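Local atomic coordinates of poly-beta-hydroxybuterate polymerase (Cupriavidus necator, PDB entry 5T6O), a protein that is the catalytic domain of a class I polyhydroxybutyrate synthase, which polymerises hydroxybutyryl units, probably by acyl transfer. Residues A[37-42]-A[111-116]; A[83-88]-A[184-189]; A[313-318]-A[346-351]. The protein carries 1 engineered substitution. All blocks are in the same frame, centred on the assembly; numbering follows the deposited sequence. Where two conformers were deposited one is given.

Overall arrangement
The three contacts belong to one alpha/beta hydrolase domain. Interaction 1 pairs two central strands of its mixed sheet, 40-43 and 113-118. Interaction 3 joins the loop after helix 308-312 to the N-terminal end of helix 348-358; the centres of interactions 1 and 3 are about 20 Å apart. Interaction 2 lies on the other side of the chain's centre from interaction 3, about 39 Å away between centres, and about 31 Å from interaction 1, again between centres. Along the chain the segments of interactions 1 and 2 alternate, yet their nearest atoms stay about 16 Å apart. Interaction 3 follows both, and W351 of its helix packs on L40 and L116, so that it touches the strands of interaction 1.

Interaction 1 of 3, residues A[37-42]-A[111-116]; sequences ARPLLM and DKINVL
L40 and N114 point from neighbouring parallel strands to the same face of the sheet, with M42 and L116 two residues further along that face. The L40 side chain has CG anti to its backbone N (chi1 174°), and its CD1 lies over the adjoining strand, 3.8 Å from N114 CB and 4.0 Å from L116 CB. M42 and L116 cross obliquely, with M42 CG 4.1 Å from L116 CD2. I113 serves two partners: its CG2 meets P39 CG at 3.8 Å, the two side chains at about a right angle, while its CD1 touches L41 CB. Between the strands N114 bonds segment 37-42 through both its N and its O, the N donating to P39 O and the O accepting from L41 N at 2.8 Å; L116 N then donates to L41 O. The N114 amide bonds S142 through OD1, and through ND2 a water that also donates to R38 O. At the start of the pair R38 and K112 lie side by side, pointing the same way. R38 CD is 3.4 Å from K112 O, a buried carbonyl without a hydrogen-bond partner that sits at the edge of the guanidinium, whose NH1 bonds Q358 O. Helix 348-358 covers L40, N114 and L116, and helix 89-108 covers P39, L41 and I113; parallel core strands flanked by helices on both faces are characteristic of the alpha/beta hydrolase fold.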
loop_
_atom_site.group_PDB
_atom_site.type_symbol
_atom_site.label_atom_id
_atom_site.label_comp_id
_atom_site.label_asym_id
_atom_site.label_seq_id
_atom_site.Cartn_x
_atom_site.Cartn_y
_atom_site.Cartn_z
ATOM N N ALA A 37 20.260 -9.897 -40.680
ATOM C CA ALA A 37 19.340 -10.092 -41.792
ATOM C C ALA A 37 17.950 -9.554 -41.466
ATOM O O ALA A 37 17.291 -8.962 -42.327
ATOM C CB ALA A 37 19.272 -11.576 -42.165
ATOM N N ARG A 38 17.497 -9.735 -40.226
ATOM C CA ARG A 38 16.147 -9.313 -39.862
ATOM C C ARG A 38 16.173 -7.934 -39.223
ATOM O O ARG A 38 16.917 -7.715 -38.247
ATOM C CB ARG A 38 15.511 -10.312 -38.899
ATOM C CG ARG A 38 15.392 -11.726 -39.460
ATOM C CD ARG A 38 14.482 -12.554 -38.582
ATOM N NE ARG A 38 14.251 -13.880 -39.142
ATOM C CZ ARG A 38 14.750 -14.996 -38.633
ATOM N NH1 ARG A 38 15.508 -14.943 -37.548
ATOM N NH2 ARG A 38 14.492 -16.162 -39.210
ATOM N N PRO A 39 15.380 -6.997 -39.730
ATOM C CA PRO A 39 15.338 -5.656 -39.145
ATOM C C PRO A 39 14.440 -5.629 -37.914
ATOM O O PRO A 39 13.711 -6.578 -37.621
ATOM C CB PRO A 39 14.745 -4.813 -40.276
ATOM C CG PRO A 39 13.794 -5.760 -40.946
ATOM C CD PRO A 39 14.476 -7.123 -40.889
ATOM N N LEU A 40 14.474 -4.493 -37.211
ATOM C CA LEU A 40 13.605 -4.254 -36.061
ATOM C C LEU A 40 12.643 -3.117 -36.381
ATOM O O LEU A 40 13.083 -2.014 -36.725
ATOM C CB LEU A 40 14.418 -3.909 -34.811
ATOM C CG LEU A 40 13.590 -3.506 -33.587
ATOM C CD1 LEU A 40 12.840 -4.722 -33.041
ATOM C CD2 LEU A 40 14.503 -2.903 -32.512
ATOM N N LEU A 41 11.339 -3.377 -36.246
ATOM C CA LEU A 41 10.314 -2.346 -36.407
ATOM C C LEU A 41 9.863 -1.885 -35.025
ATOM O O LEU A 41 9.336 -2.680 -34.240
ATOM C CB LEU A 41 9.120 -2.859 -37.222
ATOM C CG LEU A 41 7.881 -1.954 -37.179
ATOM C CD1 LEU A 41 8.129 -0.642 -37.940
ATOM C CD2 LEU A 41 6.646 -2.682 -37.746
ATOM N N MET A 42 10.077 -0.605 -34.732
ATOM C CA MET A 42 9.655 -0.023 -33.467
ATOM C C MET A 42 8.288 0.633 -33.609
ATOM O O MET A 42 8.076 1.449 -34.518
ATOM C CB MET A 42 10.670 1.008 -32.988
ATOM C CG MET A 42 12.041 0.448 -32.700
ATOM S SD MET A 42 12.972 1.719 -31.823
ATOM C CE MET A 42 14.529 0.868 -31.585
ATOM N N ASP A 111 11.394 -13.014 -44.578
ATOM C CA ASP A 111 10.137 -13.672 -44.237
ATOM C C ASP A 111 9.581 -13.179 -42.902
ATOM O O ASP A 111 8.356 -13.106 -42.724
ATOM C CB ASP A 111 10.344 -15.185 -44.210
ATOM C CG ASP A 111 9.061 -15.945 -43.961
ATOM O OD1 ASP A 111 8.009 -15.513 -44.481
ATOM O OD2 ASP A 111 9.101 -16.970 -43.242
ATOM N N LYS A 112 10.456 -12.829 -41.961
ATOM C CA LYS A 112 10.048 -12.365 -40.642
ATOM C C LYS A 112 10.924 -11.197 -40.209
ATOM O O LYS A 112 12.101 -11.108 -40.582
ATOM C CB LYS A 112 10.136 -13.487 -39.593
ATOM C CG LYS A 112 9.225 -14.682 -39.881
ATOM C CD LYS A 112 9.289 -15.716 -38.764
ATOM C CE LYS A 112 8.507 -16.981 -39.116
ATOM N NZ LYS A 112 7.060 -16.705 -39.297
ATOM N N ILE A 113 10.330 -10.307 -39.407
ATOM C CA ILE A 113 11.023 -9.168 -38.823
ATOM C C ILE A 113 10.890 -9.238 -37.306
ATOM O O ILE A 113 10.029 -9.929 -36.756
ATOM C CB ILE A 113 10.479 -7.818 -39.352
ATOM C CG1 ILE A 113 9.049 -7.568 -38.848
ATOM C CG2 ILE A 113 10.549 -7.773 -40.883
ATOM C CD1 ILE A 113 8.469 -6.213 -39.276
ATOM N N ASN A 114 11.767 -8.517 -36.624
ATOM C CA ASN A 114 11.607 -8.311 -35.194
ATOM C C ASN A 114 10.765 -7.068 -34.970
ATOM O O ASN A 114 10.815 -6.118 -35.757
ATOM C CB ASN A 114 12.967 -8.170 -34.515
ATOM C CG ASN A 114 13.714 -9.483 -34.467
ATOM O OD1 ASN A 114 13.113 -10.539 -34.251
ATOM N ND2 ASN A 114 15.017 -9.432 -34.686
ATOM N N VAL A 115 9.947 -7.083 -33.918
ATOM C CA VAL A 115 9.145 -5.907 -33.611
ATOM C C VAL A 115 9.321 -5.522 -32.149
ATOM O O VAL A 115 9.628 -6.351 -31.286
ATOM C CB VAL A 115 7.642 -6.090 -33.942
ATOM C CG1 VAL A 115 7.449 -6.633 -35.357
ATOM C CG2 VAL A 115 6.958 -6.962 -32.910
ATOM N N LEU A 116 9.129 -4.236 -31.885
ATOM C CA LEU A 116 9.220 -3.662 -30.554
ATOM C C LEU A 116 8.041 -2.716 -30.363
ATOM O O LEU A 116 7.647 -2.000 -31.290
ATOM C CB LEU A 116 10.554 -2.910 -30.347
ATOM C CG LEU A 116 10.767 -2.048 -29.092
ATOM C CD1 LEU A 116 12.272 -1.909 -28.811
ATOM C CD2 LEU A 116 10.129 -0.649 -29.202
HETATM O O HOH W 1 16.384 -7.031 -35.486
#

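Interaction 2 of 3, residues A[83-88]-A[184-189]; sequences SMAGST and LLRGLE
A85 and G187 form the tight part of this contact. G187 N donates to A85 O (3.1 Å, 163° at the hydrogen), reaching the carbonyl with the donor tilted 31° from its plane, while A85 CB rests 3.6 Å from G187 N. G187 adopts a positive phi of 146°, a conformation accessible chiefly to glycine. Next to this bond the R186 guanidinium lies with one face over the peptide between A85 and G86: G86 N is 3.7 Å above its plane, offset toward the rim, and A85 C is over its centre. R186 NH2 comes to 3.8 Å from G86 CA. A85 and G86 are the middle residues of a type I beta turn from M84 to S87, closed by S87 N to M84 O, and T88 follows as N-cap of helix 89-108; the other segment runs into strand 188-191 of a small antiparallel sheet with 230-233. The packing is looser at L188, whose CD2 stays 4.1 Å from A85 CA and 4.5 Å from A85 CB, and which also meets P80 and N231. R186 is solvent-exposed, whereas A85 beneath it is buried. At the other end of 184-189, L185 packs on C238, half of the disulfide with C182, and both L184 and L185 meet Y206 of the second subunit.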
loop_
_atom_site.group_PDB
_atom_site.type_symbol
_atom_site.label_atom_id
_atom_site.label_comp_id
_atom_site.label_asym_id
_atom_site.label_seq_id
_atom_site.Cartn_x
_atom_site.Cartn_y
_atom_site.Cartn_z
ATOM N N SER A 83 -9.799 15.991 -39.689
ATOM C CA SER A 83 -10.156 14.962 -40.659
ATOM C C SER A 83 -10.131 13.572 -40.048
ATOM O O SER A 83 -10.764 12.658 -40.588
ATOM C CB SER A 83 -9.206 15.013 -41.863
ATOM O OG SER A 83 -7.877 14.684 -41.480
ATOM N N MET A 84 -9.419 13.392 -38.934
ATOM C CA MET A 84 -9.299 12.097 -38.291
ATOM C C MET A 84 -10.086 12.010 -36.988
ATOM O O MET A 84 -9.907 11.051 -36.235
ATOM C CB MET A 84 -7.822 11.782 -38.053
ATOM C CG MET A 84 -7.031 11.720 -39.361
ATOM S SD MET A 84 -5.272 11.535 -39.040
ATOM C CE MET A 84 -5.206 9.889 -38.331
ATOM N N ALA A 85 -10.969 12.970 -36.721
ATOM C CA ALA A 85 -11.709 12.990 -35.458
ATOM C C ALA A 85 -12.599 11.764 -35.263
ATOM O O ALA A 85 -13.056 11.522 -34.138
ATOM C CB ALA A 85 -12.553 14.263 -35.380
ATOM N N GLY A 86 -12.857 10.988 -36.315
ATOM C CA GLY A 86 -13.620 9.762 -36.201
ATOM C C GLY A 86 -12.827 8.479 -36.291
ATOM O O GLY A 86 -13.434 7.403 -36.398
ATOM N N SER A 87 -11.495 8.538 -36.245
ATOM C CA SER A 87 -10.669 7.342 -36.359
ATOM C C SER A 87 -10.849 6.436 -35.147
ATOM O O SER A 87 -10.985 6.907 -34.017
ATOM C CB SER A 87 -9.193 7.719 -36.485
ATOM O OG SER A 87 -8.983 8.599 -37.575
ATOM N N THR A 88 -10.804 5.130 -35.386
ATOM C CA THR A 88 -11.099 4.129 -34.372
ATOM C C THR A 88 -9.841 3.372 -33.984
ATOM O O THR A 88 -8.808 3.444 -34.655
ATOM C CB THR A 88 -12.149 3.141 -34.879
ATOM O OG1 THR A 88 -11.599 2.410 -35.988
ATOM C CG2 THR A 88 -13.399 3.882 -35.321
ATOM N N LEU A 184 -19.998 6.694 -31.605
ATOM C CA LEU A 184 -20.891 7.844 -31.568
ATOM C C LEU A 184 -20.166 9.140 -31.229
ATOM O O LEU A 184 -20.758 10.218 -31.363
ATOM C CB LEU A 184 -22.029 7.585 -30.568
ATOM C CG LEU A 184 -23.004 6.484 -30.994
ATOM C CD1 LEU A 184 -24.124 6.315 -29.967
ATOM C CD2 LEU A 184 -23.587 6.768 -32.370
ATOM N N LEU A 185 -18.904 9.059 -30.818
ATOM C CA LEU A 185 -18.111 10.223 -30.459
ATOM C C LEU A 185 -17.310 10.719 -31.651
ATOM O O LEU A 185 -16.860 9.939 -32.493
ATOM C CB LEU A 185 -17.136 9.880 -29.330
ATOM C CG LEU A 185 -17.780 9.325 -28.070
ATOM C CD1 LEU A 185 -16.735 9.245 -26.979
ATOM C CD2 LEU A 185 -18.942 10.199 -27.639
ATOM N N ARG A 186 -17.098 12.028 -31.697
ATOM C CA ARG A 186 -16.078 12.592 -32.570
ATOM C C ARG A 186 -15.243 13.563 -31.758
ATOM O O ARG A 186 -15.706 14.121 -30.761
ATOM C CB ARG A 186 -16.691 13.310 -33.781
ATOM C CG ARG A 186 -17.217 12.377 -34.859
ATOM C CD ARG A 186 -17.663 13.144 -36.113
ATOM N NE ARG A 186 -16.534 13.728 -36.844
ATOM C CZ ARG A 186 -15.853 13.105 -37.804
ATOM N NH1 ARG A 186 -14.843 13.718 -38.408
ATOM N NH2 ARG A 186 -16.171 11.865 -38.158
ATOM N N GLY A 187 -14.015 13.764 -32.177
ATOM C CA GLY A 187 -13.243 14.821 -31.563
ATOM C C GLY A 187 -11.781 14.463 -31.488
ATOM O O GLY A 187 -11.350 13.372 -31.856
ATOM N N LEU A 188 -11.014 15.440 -31.033
ATOM C CA LEU A 188 -9.592 15.295 -30.767
ATOM C C LEU A 188 -9.395 15.641 -29.304
ATOM O O LEU A 188 -9.791 16.725 -28.866
ATOM C CB LEU A 188 -8.779 16.228 -31.657
ATOM C CG LEU A 188 -8.997 16.056 -33.156
ATOM C CD1 LEU A 188 -8.301 17.177 -33.917
ATOM C CD2 LEU A 188 -8.495 14.689 -33.589
ATOM N N GLU A 189 -8.821 14.726 -28.544
ATOM C CA GLU A 189 -8.565 14.978 -27.135
ATOM C C GLU A 189 -7.065 15.011 -26.913
ATOM O O GLU A 189 -6.353 14.084 -27.317
ATOM C CB GLU A 189 -9.221 13.927 -26.242
ATOM C CG GLU A 189 -10.707 14.133 -26.096
ATOM C CD GLU A 189 -11.044 15.474 -25.444
ATOM O OE1 GLU A 189 -10.174 16.063 -24.744
ATOM O OE2 GLU A 189 -12.186 15.933 -25.632
#

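Interaction 3 of 3, residues A[313-318]-A[346-351]; sequences INPPAK and SWWPDW
W348, in the first turn of helix 348-358, receives the loop 313-318 on its indole in this C-terminal part of the alpha/beta hydrolase domain. A chi1 of -70° sets its CG anti to the carbonyl carbon. N314 O and P315 CA lie over one face of the ring, the latter in a CH-pi contact 3.8 Å from the centroid of the six-membered ring and 16° off its normal. P315 and W348 lie side by side, pointing the same way; P316 instead crosses W348 at about a right angle and brings CD to 3.4 Å from W348 CE3. W348 NE1 donates to V312 O, and H64 and L61 of helix 61-67 also touch W348. P316 packs its CB against S346 CB and, at 3.9 Å, against P349 CG, while a water links P316 O to S346 N. N314 joins in through backbone and side chain. Its ND2 bonds K320 O and a water, and lies 3.6 Å from S346 CA. Its carbonyl is met nearly along the C=O axis by the serine hydroxyl: S346 OG donates to N314 O at 2.7 Å and accepts from W348 N, two residues on, at 2.8 Å, a capping bond with an angle of 165° at the hydrogen.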
loop_
_atom_site.group_PDB
_atom_site.type_symbol
_atom_site.label_atom_id
_atom_site.label_comp_id
_atom_site.label_asym_id
_atom_site.label_seq_id
_atom_site.Cartn_x
_atom_site.Cartn_y
_atom_site.Cartn_z
ATOM N N ILE A 313 15.065 4.559 -20.493
ATOM C CA ILE A 313 16.101 5.309 -21.207
ATOM C C ILE A 313 17.310 5.374 -20.284
ATOM O O ILE A 313 17.534 6.362 -19.574
ATOM C CB ILE A 313 15.609 6.706 -21.630
ATOM C CG1 ILE A 313 14.329 6.600 -22.471
ATOM C CG2 ILE A 313 16.726 7.475 -22.380
ATOM C CD1 ILE A 313 14.392 5.599 -23.634
ATOM N N ASN A 314 18.101 4.291 -20.271
ATOM C CA ASN A 314 19.296 4.197 -19.432
ATOM C C ASN A 314 20.428 3.653 -20.291
ATOM O O ASN A 314 20.707 2.447 -20.273
ATOM C CB ASN A 314 19.051 3.307 -18.207
ATOM C CG ASN A 314 20.244 3.263 -17.283
ATOM O OD1 ASN A 314 21.047 4.206 -17.250
ATOM N ND2 ASN A 314 20.389 2.162 -16.538
ATOM N N PRO A 315 21.089 4.506 -21.072
ATOM C CA PRO A 315 22.113 4.020 -22.012
ATOM C C PRO A 315 23.300 3.447 -21.263
ATOM O O PRO A 315 23.715 3.999 -20.232
ATOM C CB PRO A 315 22.514 5.278 -22.805
ATOM C CG PRO A 315 21.493 6.311 -22.487
ATOM C CD PRO A 315 20.890 5.962 -21.152
ATOM N N PRO A 316 23.883 2.349 -21.759
ATOM C CA PRO A 316 24.912 1.648 -20.974
ATOM C C PRO A 316 26.216 2.399 -20.825
ATOM O O PRO A 316 26.942 2.122 -19.860
ATOM C CB PRO A 316 25.120 0.334 -21.740
ATOM C CG PRO A 316 24.600 0.607 -23.133
ATOM C CD PRO A 316 23.478 1.594 -22.958
ATOM N N ALA A 317 26.545 3.335 -21.723
ATOM C CA ALA A 317 27.860 3.975 -21.666
ATOM C C ALA A 317 28.102 4.624 -20.309
ATOM O O ALA A 317 29.206 4.539 -19.763
ATOM C CB ALA A 317 28.006 5.011 -22.785
ATOM N N LYS A 318 27.067 5.248 -19.735
ATOM C CA LYS A 318 27.208 5.945 -18.463
ATOM C C LYS A 318 27.365 4.994 -17.279
ATOM O O LYS A 318 27.844 5.420 -16.223
ATOM C CB LYS A 318 26.003 6.863 -18.242
ATOM N N SER A 346 22.999 -0.802 -17.041
ATOM C CA SER A 346 21.868 -0.807 -17.957
ATOM C C SER A 346 21.437 -2.220 -18.332
ATOM O O SER A 346 22.260 -3.137 -18.443
ATOM C CB SER A 346 22.238 -0.044 -19.230
ATOM O OG SER A 346 21.234 -0.209 -20.222
ATOM N N TRP A 347 20.127 -2.374 -18.564
ATOM C CA TRP A 347 19.572 -3.591 -19.140
ATOM C C TRP A 347 19.703 -3.634 -20.658
ATOM O O TRP A 347 19.422 -4.680 -21.249
ATOM C CB TRP A 347 18.095 -3.733 -18.747
ATOM C CG TRP A 347 17.238 -2.585 -19.244
ATOM C CD1 TRP A 347 16.991 -1.397 -18.602
ATOM C CD2 TRP A 347 16.554 -2.504 -20.507
ATOM N NE1 TRP A 347 16.191 -0.593 -19.385
ATOM C CE2 TRP A 347 15.911 -1.248 -20.557
ATOM C CE3 TRP A 347 16.421 -3.374 -21.597
ATOM C CZ2 TRP A 347 15.134 -0.843 -21.657
ATOM C CZ3 TRP A 347 15.665 -2.971 -22.680
ATOM C CH2 TRP A 347 15.029 -1.713 -22.705
ATOM N N TRP A 348 20.125 -2.542 -21.308
ATOM C CA TRP A 348 20.165 -2.550 -22.771
ATOM C C TRP A 348 21.059 -3.656 -23.318
ATOM O O TRP A 348 20.633 -4.322 -24.279
ATOM C CB TRP A 348 20.609 -1.187 -23.333
ATOM C CG TRP A 348 19.608 -0.075 -23.171
ATOM C CD1 TRP A 348 18.459 -0.092 -22.431
ATOM C CD2 TRP A 348 19.665 1.205 -23.800
ATOM N NE1 TRP A 348 17.810 1.124 -22.537
ATOM C CE2 TRP A 348 18.536 1.936 -23.372
ATOM C CE3 TRP A 348 20.576 1.811 -24.670
ATOM C CZ2 TRP A 348 18.286 3.235 -23.797
ATOM C CZ3 TRP A 348 20.328 3.112 -25.094
ATOM C CH2 TRP A 348 19.185 3.806 -24.659
ATOM N N PRO A 349 22.268 -3.912 -22.787
ATOM C CA PRO A 349 23.063 -5.031 -23.321
ATOM C C PRO A 349 22.384 -6.381 -23.187
ATOM O O PRO A 349 22.570 -7.242 -24.056
ATOM C CB PRO A 349 24.357 -4.966 -22.494
ATOM C CG PRO A 349 24.480 -3.527 -22.122
ATOM C CD PRO A 349 23.061 -3.100 -21.843
ATOM N N ASP A 350 21.609 -6.594 -22.122
ATOM C CA ASP A 350 20.865 -7.841 -21.985
ATOM C C ASP A 350 19.882 -8.001 -23.131
ATOM O O ASP A 350 19.799 -9.062 -23.767
ATOM C CB ASP A 350 20.121 -7.860 -20.651
ATOM C CG ASP A 350 19.393 -9.172 -20.407
ATOM O OD1 ASP A 350 18.258 -9.339 -20.909
ATOM O OD2 ASP A 350 19.953 -10.039 -19.706
ATOM N N TRP A 351 19.139 -6.936 -23.421
ATOM C CA TRP A 351 18.157 -6.983 -24.494
ATOM C C TRP A 351 18.817 -7.111 -25.869
ATOM O O TRP A 351 18.375 -7.917 -26.697
ATOM C CB TRP A 351 17.263 -5.747 -24.437
ATOM C CG TRP A 351 16.374 -5.677 -25.637
ATOM C CD1 TRP A 351 15.484 -6.618 -26.035
ATOM C CD2 TRP A 351 16.309 -4.619 -26.604
ATOM N NE1 TRP A 351 14.860 -6.221 -27.203
ATOM C CE2 TRP A 351 15.339 -4.987 -27.561
ATOM C CE3 TRP A 351 16.971 -3.393 -26.751
ATOM C CZ2 TRP A 351 15.032 -4.188 -28.664
ATOM C CZ3 TRP A 351 16.644 -2.588 -27.836
ATOM C CH2 TRP A 351 15.687 -2.986 -28.776
HETATM O O HOH W 2 19.125 -0.361 -16.091
HETATM O O HOH W 3 25.477 0.336 -17.765
#